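Dot/Icm T4SS effector (Legionella pneumophila, PDB 6VVE) is an effector kinase, probably delivered into host cells by the Dot/Icm secretion system and activated there by host inositol hexakisphosphate. Local coordinates at residues F128-L132 with F143-I148; L169-A175 with G228-W232; N184-H188 with W252-E257. One frame throughout, in Å; residues are numbered along the deposited sequence.

Contact 1 (F128-L132 with F143-I148); sequences FVLGL and FYMPKI. With ADP (adenosine-5'-diphosphate), chain C.
Segment 143-148 is the end of strand 142-146 running into the hinge of a kinase-like N-lobe; 128-132, earlier in the chain, lies beside it and leads into edge strand 132-134. They run 156° apart, with Leu-132 and Tyr-144 forming an antiparallel hydrogen-bonded pair: Leu-132 N donates to Tyr-144 O (3.1 Å) and Tyr-144 N to Leu-132 O (2.9 Å). The other strand edge is satisfied by backbone hydrogen bonds of Phe-143 with Lys-94 and Met-145 with Ala-92. The CA atoms close to 4.4 Å at Gly-131 and Met-145, then part to 6.7 Å at Val-129 and Pro-146, where Val-129 (t) fills the gap, CG1 4.0 Å from SE of selenomethionine Met-145 and CG2 4.0 Å from Ile-148 CG2. There ADP N6 donates to Pro-146 O (3.1 Å) and Ile-148 N to ADP N1 (3.2 Å). Val-129 and Met-145 put apolar atoms beside the adenine. This donor-acceptor pair reads adenine as kinase hinges do, on the strand whose Tyr-144 touches the activator, inositol hexakisphosphate.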
# COMPACT_ATOMS: atom_id res chain seq x y z
N PHE A 128 -0.21 -4.45 -3.51
CA PHE A 128 0.24 -3.07 -3.56
C PHE A 128 1.17 -2.90 -4.76
O PHE A 128 2.00 -3.77 -5.05
CB PHE A 128 0.97 -2.68 -2.27
CG PHE A 128 0.17 -2.94 -1.03
CD1 PHE A 128 0.18 -4.20 -0.44
CD2 PHE A 128 -0.60 -1.95 -0.45
CE1 PHE A 128 -0.57 -4.45 0.70
CE2 PHE A 128 -1.35 -2.19 0.68
CZ PHE A 128 -1.33 -3.45 1.26
N VAL A 129 1.03 -1.78 -5.46
CA VAL A 129 1.79 -1.52 -6.69
C VAL A 129 2.83 -0.47 -6.32
O VAL A 129 2.63 0.73 -6.44
CB VAL A 129 0.90 -1.07 -7.84
CG1 VAL A 129 1.76 -0.72 -9.05
CG2 VAL A 129 -0.11 -2.14 -8.19
N LEU A 130 4.02 -0.94 -5.92
CA LEU A 130 5.14 -0.05 -5.65
C LEU A 130 6.04 0.04 -6.89
O LEU A 130 5.88 -0.69 -7.87
CB LEU A 130 5.93 -0.52 -4.44
CG LEU A 130 5.22 -0.36 -3.09
CD1 LEU A 130 6.02 -0.99 -1.96
CD2 LEU A 130 4.98 1.12 -2.80
N GLY A 131 7.00 0.96 -6.82
CA GLY A 131 7.87 1.21 -7.96
C GLY A 131 9.02 2.09 -7.53
O GLY A 131 9.26 2.29 -6.34
N LEU A 132 9.73 2.63 -8.53
CA LEU A 132 10.91 3.44 -8.26
C LEU A 132 10.94 4.65 -9.18
O LEU A 132 10.47 4.60 -10.33
CB LEU A 132 12.20 2.63 -8.44
CG LEU A 132 12.32 1.37 -7.58
CD1 LEU A 132 13.53 0.55 -8.02
CD2 LEU A 132 12.41 1.73 -6.11
N PHE A 143 8.25 7.64 -12.65
CA PHE A 143 8.04 6.54 -11.71
C PHE A 143 7.67 5.29 -12.49
O PHE A 143 6.58 5.22 -13.06
CB PHE A 143 6.96 6.91 -10.70
CG PHE A 143 6.83 5.96 -9.54
CD1 PHE A 143 7.74 5.99 -8.50
CD2 PHE A 143 5.79 5.05 -9.49
CE1 PHE A 143 7.63 5.11 -7.43
CE2 PHE A 143 5.67 4.17 -8.43
CZ PHE A 143 6.59 4.20 -7.40
N TYR A 144 8.57 4.30 -12.49
CA TYR A 144 8.29 3.02 -13.11
C TYR A 144 7.53 2.13 -12.13
O TYR A 144 7.81 2.14 -10.92
CB TYR A 144 9.57 2.31 -13.54
CG TYR A 144 10.13 2.70 -14.89
CD1 TYR A 144 9.31 3.16 -15.92
CD2 TYR A 144 11.49 2.60 -15.15
CE1 TYR A 144 9.82 3.51 -17.15
CE2 TYR A 144 12.02 2.95 -16.39
CZ TYR A 144 11.18 3.40 -17.38
OH TYR A 144 11.70 3.74 -18.61
N MSE A 145 6.61 1.33 -12.65
CA MSE A 145 5.87 0.37 -11.83
C MSE A 145 5.16 -0.66 -12.70
O MSE A 145 4.91 -0.41 -13.86
CB MSE A 145 4.85 1.08 -10.95
CG MSE A 145 3.78 1.82 -11.74
SE MSE A 145 2.55 2.83 -10.60
CE MSE A 145 2.24 4.33 -11.83
N PRO A 146 4.84 -1.82 -12.13
CA PRO A 146 4.10 -2.83 -12.88
C PRO A 146 2.77 -2.27 -13.37
O PRO A 146 2.04 -1.61 -12.62
CB PRO A 146 3.89 -3.97 -11.88
CG PRO A 146 4.99 -3.78 -10.84
CD PRO A 146 5.21 -2.28 -10.77
N LYS A 147 2.47 -2.53 -14.64
CA LYS A 147 1.18 -2.15 -15.20
C LYS A 147 0.16 -3.23 -14.87
O LYS A 147 0.37 -4.42 -15.16
CB LYS A 147 1.27 -1.96 -16.71
CG LYS A 147 -0.09 -1.98 -17.41
CD LYS A 147 -0.00 -1.49 -18.84
CE LYS A 147 -1.38 -1.52 -19.52
NZ LYS A 147 -1.88 -2.91 -19.73
N ILE A 148 -0.96 -2.83 -14.26
CA ILE A 148 -2.04 -3.74 -13.93
C ILE A 148 -3.22 -3.46 -14.85
O ILE A 148 -3.31 -2.41 -15.50
CB ILE A 148 -2.46 -3.63 -12.45
CG1 ILE A 148 -2.94 -2.21 -12.14
CG2 ILE A 148 -1.28 -4.00 -11.55
CD1 ILE A 148 -3.29 -1.99 -10.68
PB ADP C . -4.56 9.52 -8.55
O1B ADP C . -5.49 9.00 -7.47
O2B ADP C . -5.25 9.83 -9.85
O3B ADP C . -3.58 10.58 -8.09
PA ADP C . -2.62 8.17 -10.15
O1A ADP C . -1.46 7.33 -9.70
O2A ADP C . -2.38 9.57 -10.66
O3A ADP C . -3.62 8.24 -8.88
O5' ADP C . -3.39 7.34 -11.28
C5' ADP C . -4.31 7.95 -12.16
C4' ADP C . -4.89 6.91 -13.09
O4' ADP C . -3.87 6.27 -13.88
C3' ADP C . -5.63 5.77 -12.34
O3' ADP C . -6.99 6.04 -12.11
C2' ADP C . -5.43 4.56 -13.28
O2' ADP C . -6.51 4.46 -14.18
C1' ADP C . -4.12 4.87 -14.04
N9 ADP C . -3.05 4.06 -13.43
C8 ADP C . -2.27 4.46 -12.40
N7 ADP C . -1.39 3.48 -12.06
C5 ADP C . -1.61 2.44 -12.89
C6 ADP C . -1.04 1.10 -13.08
N6 ADP C . -0.02 0.68 -12.30
N1 ADP C . -1.55 0.31 -14.06
C2 ADP C . -2.57 0.73 -14.85
N3 ADP C . -3.13 1.94 -14.72
C4 ADP C . -2.71 2.83 -13.79

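Contact 2 (L169-A175 with G228-W232); sequences LKELNDA and GKDQW
Lys-170 lies along the indole of Trp-232, its CG 3.5 Å from the centroid of the five-membered ring and 4° off the normal, a CH-pi contact over the face. The extended chain (t, t, t, then m) carries NZ on to Asp-174 OD2, a 2.7 Å salt bridge one helical turn along. These residues lie in the last part of helix 159-174, which meets the junction of helices 219-229 and 231-239; the backbones come nearest at Asn-173 with Lys-229 (CA-CA 4.6 Å) and Lys-170 with Trp-232 (5.1 Å). Asn-173 (m) is a knob among Gly-228, Lys-229, Gln-231 and Trp-232. Its OD1 accepts from Trp-232 N at 2.9 Å, in the first turn of helix 231-239, and its ND2 donates to Tyr-177 O. In return Lys-229 curls back so that NZ donates to Asn-173 O (3.0 Å) and weakly to Asp-174 O (3.2 Å). A water donates to Asp-174 OD1 and Lys-229 O, 2.8 Å each. The join mixes hydrogen bonds to backbone groups with hydrocarbon packed on Trp-232, Leu-169 included (CG 4.1 Å from Trp-232 CB).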
# COMPACT_ATOMS: atom_id res chain seq x y z
N LEU A 169 -4.24 -4.95 3.93
CA LEU A 169 -4.02 -3.57 4.34
C LEU A 169 -3.95 -3.46 5.86
O LEU A 169 -3.18 -2.65 6.40
CB LEU A 169 -5.11 -2.68 3.78
CG LEU A 169 -5.05 -1.19 4.14
CD1 LEU A 169 -3.73 -0.59 3.69
CD2 LEU A 169 -6.23 -0.45 3.51
N LYS A 170 -4.75 -4.26 6.57
CA LYS A 170 -4.70 -4.26 8.02
C LYS A 170 -3.34 -4.70 8.53
O LYS A 170 -2.80 -4.12 9.48
CB LYS A 170 -5.79 -5.16 8.59
CG LYS A 170 -5.84 -5.18 10.12
CD LYS A 170 -6.89 -6.18 10.62
CE LYS A 170 -6.95 -6.19 12.14
NZ LYS A 170 -5.64 -6.48 12.76
N GLU A 171 -2.77 -5.74 7.91
CA GLU A 171 -1.42 -6.16 8.27
C GLU A 171 -0.44 -5.01 8.09
O GLU A 171 0.46 -4.80 8.91
CB GLU A 171 -1.01 -7.36 7.40
CG GLU A 171 -0.01 -8.29 8.05
CD GLU A 171 0.14 -9.60 7.29
OE1 GLU A 171 -0.65 -9.84 6.34
OE2 GLU A 171 1.04 -10.40 7.63
N LEU A 172 -0.62 -4.22 7.03
CA LEU A 172 0.19 -3.03 6.83
C LEU A 172 -0.05 -2.01 7.95
O LEU A 172 0.89 -1.52 8.58
CB LEU A 172 -0.12 -2.42 5.47
CG LEU A 172 0.78 -1.29 4.98
CD1 LEU A 172 2.12 -1.85 4.53
CD2 LEU A 172 0.10 -0.52 3.85
N ASN A 173 -1.33 -1.70 8.22
CA ASN A 173 -1.65 -0.72 9.24
C ASN A 173 -1.16 -1.17 10.61
O ASN A 173 -0.66 -0.35 11.40
CB ASN A 173 -3.16 -0.46 9.28
CG ASN A 173 -3.71 0.06 7.95
OD1 ASN A 173 -4.90 -0.10 7.66
ND2 ASN A 173 -2.86 0.69 7.14
N ASP A 174 -1.31 -2.46 10.93
CA ASP A 174 -0.87 -2.95 12.23
C ASP A 174 0.60 -2.67 12.48
O ASP A 174 1.02 -2.55 13.64
CB ASP A 174 -1.14 -4.45 12.36
CG ASP A 174 -2.62 -4.77 12.51
OD1 ASP A 174 -3.41 -3.83 12.71
OD2 ASP A 174 -2.98 -5.96 12.42
N ALA A 175 1.40 -2.56 11.42
CA ALA A 175 2.83 -2.31 11.51
C ALA A 175 3.19 -0.83 11.48
O ALA A 175 4.39 -0.49 11.55
CB ALA A 175 3.55 -3.04 10.37
N GLY A 228 -4.67 6.28 10.17
CA GLY A 228 -3.92 5.34 9.35
C GLY A 228 -3.98 3.92 9.89
O GLY A 228 -4.14 2.97 9.13
N LYS A 229 -3.85 3.76 11.22
CA LYS A 229 -3.88 2.43 11.80
C LYS A 229 -5.24 1.76 11.64
O LYS A 229 -5.31 0.52 11.62
CB LYS A 229 -3.50 2.50 13.28
CG LYS A 229 -2.00 2.73 13.52
CD LYS A 229 -1.59 2.37 14.94
CE LYS A 229 -1.56 0.86 15.16
NZ LYS A 229 -0.53 0.18 14.32
N ASP A 230 -6.31 2.54 11.53
CA ASP A 230 -7.66 2.01 11.31
C ASP A 230 -8.10 2.16 9.87
O ASP A 230 -9.28 1.95 9.56
CB ASP A 230 -8.66 2.72 12.24
CG ASP A 230 -8.38 2.43 13.72
OD1 ASP A 230 -7.64 1.46 14.01
OD2 ASP A 230 -8.90 3.18 14.58
N GLN A 231 -7.19 2.52 8.97
CA GLN A 231 -7.52 2.71 7.56
C GLN A 231 -8.29 1.52 7.01
O GLN A 231 -9.34 1.68 6.38
CB GLN A 231 -6.22 2.94 6.78
CG GLN A 231 -6.37 3.43 5.38
CD GLN A 231 -5.02 3.76 4.77
OE1 GLN A 231 -4.18 2.88 4.57
NE2 GLN A 231 -4.79 5.04 4.51
N TRP A 232 -7.75 0.31 7.23
CA TRP A 232 -8.37 -0.90 6.71
C TRP A 232 -9.85 -0.99 7.09
O TRP A 232 -10.67 -1.47 6.30
CB TRP A 232 -7.62 -2.13 7.25
CG TRP A 232 -7.73 -2.23 8.74
CD1 TRP A 232 -6.92 -1.63 9.66
CD2 TRP A 232 -8.70 -2.98 9.48
NE1 TRP A 232 -7.34 -1.95 10.94
CE2 TRP A 232 -8.42 -2.78 10.85
CE3 TRP A 232 -9.77 -3.79 9.12
CZ2 TRP A 232 -9.18 -3.38 11.85
CZ3 TRP A 232 -10.53 -4.39 10.13
CH2 TRP A 232 -10.23 -4.18 11.47
O HOH W 1 -3.37 -1.05 12.89

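Contact 3 (N184-H188 with W252-E257); sequences NNPYH and WRVPIE
An Asx turn overlapping a type I beta turn presents Pro-186 and Tyr-187 to the N-terminal part of helix 253-262. Asn-185 OD1 accepts from Tyr-187 N at 2.8 Å, and His-188 N closes the beta turn on Asn-185 O at 3.1 Å; Pro-186 (phi/psi -63/-17°) and Tyr-187 (-103/0°) occupy its two corners. Before the turn, Asn-184 N donates to His-188 ND1 (3.3 Å), drawing the two ends of the segment together. The approach to the helix is closest at Pro-186 and Arg-253, CA to CA 6.1 Å. Arg-253 (chi1 m, chi2 and chi3 t) reaches back along the turn, and its NE donates to Pro-186 O at 2.8 Å. Pro-186 O also accepts from a water at 2.8 Å, and that water accepts from Arg-253 NH2 at 3.0 Å. The turn probably belongs to the counterpart of the kinase catalytic loop, following His-179 and Asp-181 and running on to Asn-193 of the ADP pocket; here it packs on C-lobe helices, with Tyr-227 and Tyr-234 also touching Pro-186. The proline ring rests by the indole, Pro-186 CB 3.8 Å from Trp-252 CZ3, and Glu-257 (m, m) brings OE2 to 3.2 Å from Pro-186 CG. Tyr-187 (m) lies across the outside, with CE1 3.5 Å from Arg-253 CD and CE2 3.2 Å from Glu-257 OE2. Arg-253 NH1 also forms a salt bridge with Asp-251.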
# COMPACT_ATOMS: atom_id res chain seq x y z
N ASN A 184 -8.33 8.62 4.11
CA ASN A 184 -7.64 9.51 5.04
C ASN A 184 -8.35 9.60 6.38
O ASN A 184 -7.70 9.82 7.40
CB ASN A 184 -7.52 10.91 4.43
CG ASN A 184 -6.71 10.92 3.14
OD1 ASN A 184 -5.95 9.99 2.87
ND2 ASN A 184 -6.87 11.97 2.35
N ASN A 185 -9.67 9.42 6.40
CA ASN A 185 -10.47 9.49 7.62
C ASN A 185 -11.78 8.77 7.35
O ASN A 185 -12.04 8.33 6.22
CB ASN A 185 -10.71 10.95 8.04
CG ASN A 185 -11.38 11.77 6.96
OD1 ASN A 185 -12.57 11.59 6.69
ND2 ASN A 185 -10.63 12.66 6.33
N PRO A 186 -12.63 8.61 8.37
CA PRO A 186 -13.88 7.85 8.16
C PRO A 186 -14.83 8.48 7.14
O PRO A 186 -15.74 7.79 6.66
CB PRO A 186 -14.52 7.82 9.55
CG PRO A 186 -13.37 8.00 10.50
CD PRO A 186 -12.41 8.93 9.79
N TYR A 187 -14.65 9.76 6.80
CA TYR A 187 -15.53 10.45 5.88
C TYR A 187 -14.93 10.61 4.49
O TYR A 187 -15.59 11.19 3.62
CB TYR A 187 -15.90 11.82 6.45
CG TYR A 187 -16.68 11.75 7.74
CD1 TYR A 187 -18.05 11.54 7.74
CD2 TYR A 187 -16.03 11.90 8.97
CE1 TYR A 187 -18.76 11.47 8.93
CE2 TYR A 187 -16.74 11.84 10.15
CZ TYR A 187 -18.10 11.62 10.13
OH TYR A 187 -18.81 11.55 11.30
N HIS A 188 -13.71 10.13 4.27
CA HIS A 188 -13.03 10.29 2.99
C HIS A 188 -12.55 8.93 2.52
O HIS A 188 -11.78 8.26 3.22
CB HIS A 188 -11.85 11.26 3.10
CG HIS A 188 -10.91 11.20 1.93
ND1 HIS A 188 -9.97 10.20 1.78
CD2 HIS A 188 -10.78 12.00 0.85
CE1 HIS A 188 -9.29 10.40 0.67
NE2 HIS A 188 -9.76 11.49 0.09
N TRP A 252 -21.56 3.45 10.64
CA TRP A 252 -20.43 3.03 11.47
C TRP A 252 -19.55 4.19 11.92
O TRP A 252 -18.79 4.04 12.88
CB TRP A 252 -19.57 2.04 10.68
CG TRP A 252 -19.19 2.55 9.31
CD1 TRP A 252 -19.92 2.47 8.17
CD2 TRP A 252 -17.97 3.22 8.96
NE1 TRP A 252 -19.24 3.06 7.13
CE2 TRP A 252 -18.04 3.53 7.59
CE3 TRP A 252 -16.83 3.61 9.68
CZ2 TRP A 252 -17.01 4.18 6.91
CZ3 TRP A 252 -15.81 4.25 9.00
CH2 TRP A 252 -15.91 4.53 7.63
N ARG A 253 -19.64 5.34 11.25
CA ARG A 253 -18.75 6.44 11.60
C ARG A 253 -19.09 7.06 12.94
O ARG A 253 -18.21 7.60 13.61
CB ARG A 253 -18.81 7.51 10.51
CG ARG A 253 -18.52 6.99 9.12
CD ARG A 253 -18.67 8.09 8.07
NE ARG A 253 -18.54 7.54 6.72
CZ ARG A 253 -19.51 6.90 6.08
NH1 ARG A 253 -20.69 6.72 6.65
NH2 ARG A 253 -19.29 6.43 4.85
N VAL A 254 -20.36 7.00 13.35
CA VAL A 254 -20.81 7.69 14.56
C VAL A 254 -20.14 7.09 15.80
O VAL A 254 -19.53 7.83 16.58
CB VAL A 254 -22.34 7.63 14.68
CG1 VAL A 254 -22.80 8.23 16.01
CG2 VAL A 254 -22.99 8.39 13.51
N PRO A 255 -20.24 5.78 16.03
CA PRO A 255 -19.57 5.22 17.22
C PRO A 255 -18.06 5.35 17.16
O PRO A 255 -17.42 5.56 18.20
CB PRO A 255 -20.01 3.75 17.23
CG PRO A 255 -20.41 3.46 15.81
CD PRO A 255 -20.99 4.76 15.28
N ILE A 256 -17.47 5.24 15.97
CA ILE A 256 -16.02 5.31 15.85
C ILE A 256 -15.53 6.72 16.17
O ILE A 256 -14.56 6.90 16.92
CB ILE A 256 -15.58 4.87 14.44
CG1 ILE A 256 -15.82 3.38 14.27
CG2 ILE A 256 -14.12 5.24 14.20
CD1 ILE A 256 -15.42 2.85 12.89
N GLU A 257 -16.18 7.73 15.61
CA GLU A 257 -15.79 9.11 15.89
C GLU A 257 -15.92 9.42 17.37
O GLU A 257 -15.03 10.03 17.97
CB GLU A 257 -16.64 10.07 15.05
CG GLU A 257 -16.32 10.03 13.57
CD GLU A 257 -14.98 10.65 13.24
OE1 GLU A 257 -14.36 11.23 14.16
OE2 GLU A 257 -14.55 10.56 12.08
O HOH W 2 -16.36 6.55 4.21

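Contact 1 closes first along the chain, at the nucleotide hinge; contacts 2 and 3 follow in the C-lobe, with their segments alternating. Contact 1 meets contact 2, centres about 21 Å apart, through Phe-128: its CE2 is 3.9 Å from Leu-172 CD2 on helix 159-174. Packing therefore continues from beside the adenine pocket into the helical lobe. Contacts 2 and 3 do not touch, but their centres are about 15 Å apart and helix 231-239 bridges them, carrying Trp-232 of contact 2 and Tyr-234, which packs on Pro-186 and Trp-252 of contact 3. Contacts 1 and 3, about 30 Å apart between centres, lie on opposite sides of the chain's centre.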